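Local coordinates for protein transcriptional regulator (Streptococcus pneumoniae, PDB 2GNP) that probably regulates transcription in response to a sugar-like effector, which its putative sugar-binding domain would recognise, at residues A122-L136 with Y203-L215. Sequence-based numbering, arbitrary orientation.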
loop_
_atom_site.group_PDB
_atom_site.type_symbol
_atom_site.label_atom_id
_atom_site.label_comp_id
_atom_site.label_asym_id
_atom_site.label_seq_id
_atom_site.Cartn_x
_atom_site.Cartn_y
_atom_site.Cartn_z
ATOM N N ALA A 122 -15.177 7.281 -7.922
ATOM C CA ALA A 122 -16.065 7.074 -6.741
ATOM C C ALA A 122 -15.328 7.341 -5.457
ATOM O O ALA A 122 -14.121 7.062 -5.362
ATOM C CB ALA A 122 -16.609 5.653 -6.724
ATOM N N THR A 123 -16.078 7.861 -4.472
ATOM C CA THR A 123 -15.612 8.060 -3.098
ATOM C C THR A 123 -15.313 6.713 -2.435
ATOM O O THR A 123 -16.061 5.734 -2.625
ATOM C CB THR A 123 -16.753 8.763 -2.293
ATOM O OG1 THR A 123 -17.034 10.036 -2.911
ATOM C CG2 THR A 123 -16.345 9.004 -0.901
ATOM N N ILE A 124 -14.229 6.672 -1.672
ATOM C CA ILE A 124 -13.725 5.394 -1.158
ATOM C C ILE A 124 -14.741 4.668 -0.237
ATOM O O ILE A 124 -14.883 3.466 -0.333
ATOM C CB ILE A 124 -12.332 5.594 -0.467
ATOM C CG1 ILE A 124 -11.779 4.285 0.128
ATOM C CG2 ILE A 124 -12.401 6.674 0.578
ATOM C CD1 ILE A 124 -11.536 3.185 -0.899
ATOM N N VAL A 125 -15.446 5.401 0.629
ATOM C CA VAL A 125 -16.444 4.754 1.534
ATOM C C VAL A 125 -17.850 5.317 1.221
ATOM O O VAL A 125 -18.070 6.543 1.295
ATOM C CB VAL A 125 -16.132 5.035 3.050
ATOM C CG1 VAL A 125 -17.272 4.476 3.946
ATOM C CG2 VAL A 125 -14.755 4.451 3.461
ATOM N N GLN A 126 -18.775 4.411 0.874
ATOM C CA GLN A 126 -20.135 4.800 0.546
ATOM C C GLN A 126 -20.941 4.703 1.852
ATOM O O GLN A 126 -20.513 4.027 2.818
ATOM C CB GLN A 126 -20.729 3.877 -0.523
ATOM C CG GLN A 126 -19.934 3.822 -1.828
ATOM C CD GLN A 126 -20.051 5.112 -2.598
ATOM O OE1 GLN A 126 -19.048 5.659 -3.111
ATOM N NE2 GLN A 126 -21.292 5.637 -2.697
ATOM N N GLU A 127 -22.092 5.391 1.846
ATOM C CA GLU A 127 -23.079 5.406 2.950
ATOM C C GLU A 127 -23.601 4.030 3.371
ATOM O O GLU A 127 -23.783 3.755 4.564
ATOM C CB GLU A 127 -24.232 6.351 2.543
ATOM C CG GLU A 127 -23.782 7.842 2.466
ATOM C CD GLU A 127 -24.554 8.688 1.456
ATOM O OE1 GLU A 127 -25.486 9.399 1.892
ATOM O OE2 GLU A 127 -24.237 8.663 0.231
ATOM N N ASN A 128 -23.818 3.145 2.409
ATOM C CA ASN A 128 -24.271 1.793 2.684
ATOM C C ASN A 128 -23.909 0.811 1.584
ATOM O O ASN A 128 -23.410 1.201 0.532
ATOM C CB ASN A 128 -25.785 1.757 2.926
ATOM C CG ASN A 128 -26.577 2.268 1.747
ATOM O OD1 ASN A 128 -26.407 1.821 0.598
ATOM N ND2 ASN A 128 -27.461 3.216 2.017
ATOM N N LYS A 129 -24.134 -0.469 1.860
ATOM C CA LYS A 129 -23.808 -1.550 0.957
ATOM C C LYS A 129 -24.563 -1.461 -0.354
ATOM O O LYS A 129 -24.039 -1.861 -1.394
ATOM C CB LYS A 129 -24.092 -2.900 1.613
ATOM C CG LYS A 129 -23.893 -4.033 0.679
ATOM C CD LYS A 129 -23.682 -5.380 1.377
ATOM C CE LYS A 129 -24.541 -6.439 0.777
ATOM N NZ LYS A 129 -24.059 -6.883 -0.534
ATOM N N LEU A 130 -25.816 -0.987 -0.302
ATOM C CA LEU A 130 -26.611 -0.890 -1.527
ATOM C C LEU A 130 -25.943 0.080 -2.517
ATOM O O LEU A 130 -25.840 -0.232 -3.712
ATOM C CB LEU A 130 -28.063 -0.449 -1.212
ATOM C CG LEU A 130 -28.957 -0.540 -2.456
ATOM C CD1 LEU A 130 -30.314 -1.139 -2.089
ATOM C CD2 LEU A 130 -29.145 0.829 -3.116
ATOM N N LEU A 131 -25.502 1.237 -2.017
ATOM C CA LEU A 131 -24.809 2.252 -2.832
ATOM C C LEU A 131 -23.460 1.696 -3.342
ATOM O O LEU A 131 -23.161 1.803 -4.546
ATOM C CB LEU A 131 -24.579 3.504 -2.006
ATOM C CG LEU A 131 -25.835 4.312 -1.743
ATOM C CD1 LEU A 131 -25.453 5.480 -0.877
ATOM C CD2 LEU A 131 -26.396 4.790 -3.084
ATOM N N ALA A 132 -22.712 1.044 -2.455
ATOM C CA ALA A 132 -21.424 0.449 -2.871
ATOM C C ALA A 132 -21.640 -0.601 -3.957
ATOM O O ALA A 132 -20.945 -0.611 -4.985
ATOM C CB ALA A 132 -20.706 -0.174 -1.695
ATOM N N ASP A 133 -22.604 -1.506 -3.740
ATOM C CA ASP A 133 -22.884 -2.521 -4.753
ATOM C C ASP A 133 -23.383 -1.953 -6.099
ATOM O O ASP A 133 -23.035 -2.485 -7.151
ATOM C CB ASP A 133 -23.915 -3.492 -4.247
ATOM C CG ASP A 133 -23.393 -4.408 -3.186
ATOM O OD1 ASP A 133 -22.165 -4.572 -3.014
ATOM O OD2 ASP A 133 -24.269 -5.050 -2.556
ATOM N N GLY A 134 -24.176 -0.892 -6.043
ATOM C CA GLY A 134 -24.607 -0.163 -7.229
ATOM C C GLY A 134 -23.411 0.275 -8.079
ATOM O O GLY A 134 -23.467 0.171 -9.309
ATOM N N ILE A 135 -22.342 0.732 -7.409
ATOM C CA ILE A 135 -21.083 1.120 -8.117
ATOM C C ILE A 135 -20.337 -0.149 -8.547
ATOM O O ILE A 135 -19.990 -0.336 -9.725
ATOM C CB ILE A 135 -20.212 1.992 -7.232
ATOM C CG1 ILE A 135 -20.852 3.355 -6.969
ATOM C CG2 ILE A 135 -18.789 2.141 -7.798
ATOM C CD1 ILE A 135 -20.263 4.089 -5.778
ATOM N N LEU A 136 -20.094 -1.063 -7.611
ATOM C CA LEU A 136 -19.240 -2.198 -7.939
ATOM C C LEU A 136 -19.790 -3.103 -9.037
ATOM O O LEU A 136 -19.015 -3.686 -9.809
ATOM C CB LEU A 136 -18.926 -3.016 -6.687
ATOM C CG LEU A 136 -18.108 -2.285 -5.598
ATOM C CD1 LEU A 136 -18.144 -3.232 -4.366
ATOM C CD2 LEU A 136 -16.664 -2.038 -5.993
ATOM N N TYR A 203 -14.195 -5.776 10.436
ATOM C CA TYR A 203 -15.461 -5.055 10.442
ATOM C C TYR A 203 -16.198 -5.077 9.067
ATOM O O TYR A 203 -16.020 -4.209 8.178
ATOM C CB TYR A 203 -15.225 -3.635 10.938
ATOM C CG TYR A 203 -16.455 -2.791 11.086
ATOM C CD1 TYR A 203 -16.409 -1.419 10.829
ATOM C CD2 TYR A 203 -17.668 -3.345 11.519
ATOM C CE1 TYR A 203 -17.531 -0.618 10.962
ATOM C CE2 TYR A 203 -18.785 -2.542 11.649
ATOM C CZ TYR A 203 -18.703 -1.188 11.364
ATOM O OH TYR A 203 -19.793 -0.380 11.490
ATOM N N GLU A 204 -17.067 -6.069 8.942
ATOM C CA GLU A 204 -17.733 -6.378 7.664
ATOM C C GLU A 204 -18.618 -5.251 7.093
ATOM O O GLU A 204 -18.670 -5.049 5.854
ATOM C CB GLU A 204 -18.563 -7.651 7.857
ATOM C CG GLU A 204 -19.186 -8.217 6.634
ATOM C CD GLU A 204 -20.003 -9.440 7.005
ATOM O OE1 GLU A 204 -21.229 -9.296 7.146
ATOM O OE2 GLU A 204 -19.387 -10.503 7.227
ATOM N N ASN A 205 -19.336 -4.530 7.950
ATOM C CA ASN A 205 -20.135 -3.395 7.507
ATOM C C ASN A 205 -19.359 -2.338 6.689
ATOM O O ASN A 205 -19.835 -1.835 5.655
ATOM C CB ASN A 205 -20.856 -2.729 8.688
ATOM C CG ASN A 205 -21.806 -1.611 8.249
ATOM O OD1 ASN A 205 -21.408 -0.471 8.002
ATOM N ND2 ASN A 205 -23.099 -1.936 8.180
ATOM N N LEU A 206 -18.182 -1.975 7.164
ATOM C CA LEU A 206 -17.380 -0.990 6.396
ATOM C C LEU A 206 -16.753 -1.687 5.173
ATOM O O LEU A 206 -16.699 -1.096 4.082
ATOM C CB LEU A 206 -16.332 -0.369 7.309
ATOM C CG LEU A 206 -15.372 0.656 6.675
ATOM C CD1 LEU A 206 -16.172 1.825 6.114
ATOM C CD2 LEU A 206 -14.309 1.090 7.721
ATOM N N GLN A 207 -16.294 -2.931 5.351
ATOM C CA GLN A 207 -15.689 -3.734 4.257
ATOM C C GLN A 207 -16.598 -3.684 3.029
ATOM O O GLN A 207 -16.140 -3.452 1.903
ATOM C CB GLN A 207 -15.518 -5.191 4.728
ATOM C CG GLN A 207 -15.181 -6.135 3.635
ATOM C CD GLN A 207 -15.157 -7.554 4.117
ATOM O OE1 GLN A 207 -16.186 -8.102 4.513
ATOM N NE2 GLN A 207 -13.979 -8.169 4.076
ATOM N N GLU A 208 -17.893 -3.892 3.262
ATOM C CA GLU A 208 -18.905 -3.979 2.172
ATOM C C GLU A 208 -19.329 -2.592 1.591
ATOM O O GLU A 208 -20.083 -2.494 0.608
ATOM C CB GLU A 208 -20.126 -4.845 2.679
ATOM C CG GLU A 208 -19.698 -6.253 3.072
ATOM C CD GLU A 208 -20.845 -7.253 3.298
ATOM O OE1 GLU A 208 -21.909 -6.812 3.764
ATOM O OE2 GLU A 208 -20.634 -8.464 3.007
ATOM N N ARG A 209 -18.848 -1.511 2.178
ATOM C CA ARG A 209 -19.188 -0.174 1.759
ATOM C C ARG A 209 -17.999 0.476 1.005
ATOM O O ARG A 209 -18.108 1.635 0.605
ATOM C CB ARG A 209 -19.502 0.754 2.955
ATOM C CG ARG A 209 -20.893 0.620 3.571
ATOM C CD ARG A 209 -20.916 1.121 5.040
ATOM N NE ARG A 209 -20.352 2.454 5.289
ATOM C CZ ARG A 209 -19.824 2.818 6.444
ATOM N NH1 ARG A 209 -19.734 1.933 7.427
ATOM N NH2 ARG A 209 -19.343 4.041 6.613
ATOM N N THR A 210 -16.897 -0.280 0.892
ATOM C CA THR A 210 -15.615 0.320 0.438
ATOM C C THR A 210 -15.373 0.005 -1.062
ATOM O O THR A 210 -15.531 -1.134 -1.515
ATOM C CB THR A 210 -14.476 -0.183 1.321
ATOM O OG1 THR A 210 -14.759 0.205 2.674
ATOM C CG2 THR A 210 -13.103 0.412 0.880
ATOM N N ILE A 211 -14.986 1.072 -1.794
ATOM C CA ILE A 211 -14.809 0.966 -3.216
ATOM C C ILE A 211 -13.298 0.775 -3.441
ATOM O O ILE A 211 -12.563 1.713 -3.743
ATOM C CB ILE A 211 -15.337 2.201 -4.001
ATOM C CG1 ILE A 211 -16.828 2.433 -3.713
ATOM C CG2 ILE A 211 -15.144 1.950 -5.517
ATOM C CD1 ILE A 211 -17.711 1.254 -4.017
ATOM N N ALA A 212 -12.840 -0.442 -3.223
ATOM C CA ALA A 212 -11.398 -0.756 -3.359
ATOM C C ALA A 212 -11.219 -2.198 -3.735
ATOM O O ALA A 212 -12.093 -3.042 -3.520
ATOM C CB ALA A 212 -10.705 -0.526 -2.006
ATOM N N ILE A 213 -10.044 -2.512 -4.266
ATOM C CA ILE A 213 -9.674 -3.922 -4.451
ATOM C C ILE A 213 -9.856 -4.705 -3.161
ATOM O O ILE A 213 -9.610 -4.189 -2.102
ATOM C CB ILE A 213 -8.240 -4.055 -4.988
ATOM C CG1 ILE A 213 -7.924 -5.461 -5.475
ATOM C CG2 ILE A 213 -7.185 -3.540 -3.975
ATOM C CD1 ILE A 213 -6.511 -5.512 -6.182
ATOM N N SER A 214 -10.340 -5.935 -3.275
ATOM C CA SER A 214 -10.412 -6.777 -2.054
ATOM C C SER A 214 -9.038 -7.244 -1.587
ATOM O O SER A 214 -8.103 -7.364 -2.382
ATOM C CB SER A 214 -11.304 -7.979 -2.334
ATOM O OG SER A 214 -10.705 -8.912 -3.229
ATOM N N LEU A 215 -8.899 -7.563 -0.289
ATOM C CA LEU A 215 -7.644 -8.147 0.205
ATOM C C LEU A 215 -7.344 -9.481 -0.509
ATOM O O LEU A 215 -6.194 -9.753 -0.871
ATOM C CB LEU A 215 -7.721 -8.357 1.724
ATOM C CG LEU A 215 -7.891 -7.104 2.548
ATOM C CD1 LEU A 215 -7.708 -7.420 4.034
ATOM C CD2 LEU A 215 -6.848 -6.066 2.146
HETATM O O HOH W 1 -12.209 4.542 -4.004
HETATM O O HOH W 2 -20.661 -4.855 -0.889
#
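Val125 and Thr210 form a single antiparallel bridge of the non-hydrogen-bonded kind, with Ile211 N donating to Ile124 O (2.8 Å) on one side and Gln126 N to Arg209 O (2.9 Å, N-H...O 174°) on the other. Arg209 adds a third link: its chain, bent at chi3 (51°), brings NE to Gln126 O at 2.9 Å, an acceptor lying in the guanidinium plane. Leu206 CD1 sits 3.7 Å above one face of that plane, offset toward the rim, and meets Val125 CG1 at 3.6 Å. NH1 donates to Asn205 OD1 and forms a salt bridge with Asp177, so the buried guanidinium is fixed at several points and its charge is probably balanced. Ile211 reaches helix 129-136 with CD1, which meets Ala132 CB and Ile135 CG2, each at 4.0 Å, and Leu136 CG. The Lys129 chain, with CG trans to the backbone N (chi1 175°), carries CD past Glu208 OE1 (3.3 Å), but NZ pairs with Asp133 OD2; a water joins Asp133 OD1 to Glu208 O. The arrangement is an isolated beta bridge between two loops, where the type I turn Gln207-Thr210, next to the helix starting at Glu204, docks against the N-terminal part of a helix capped by Asn128.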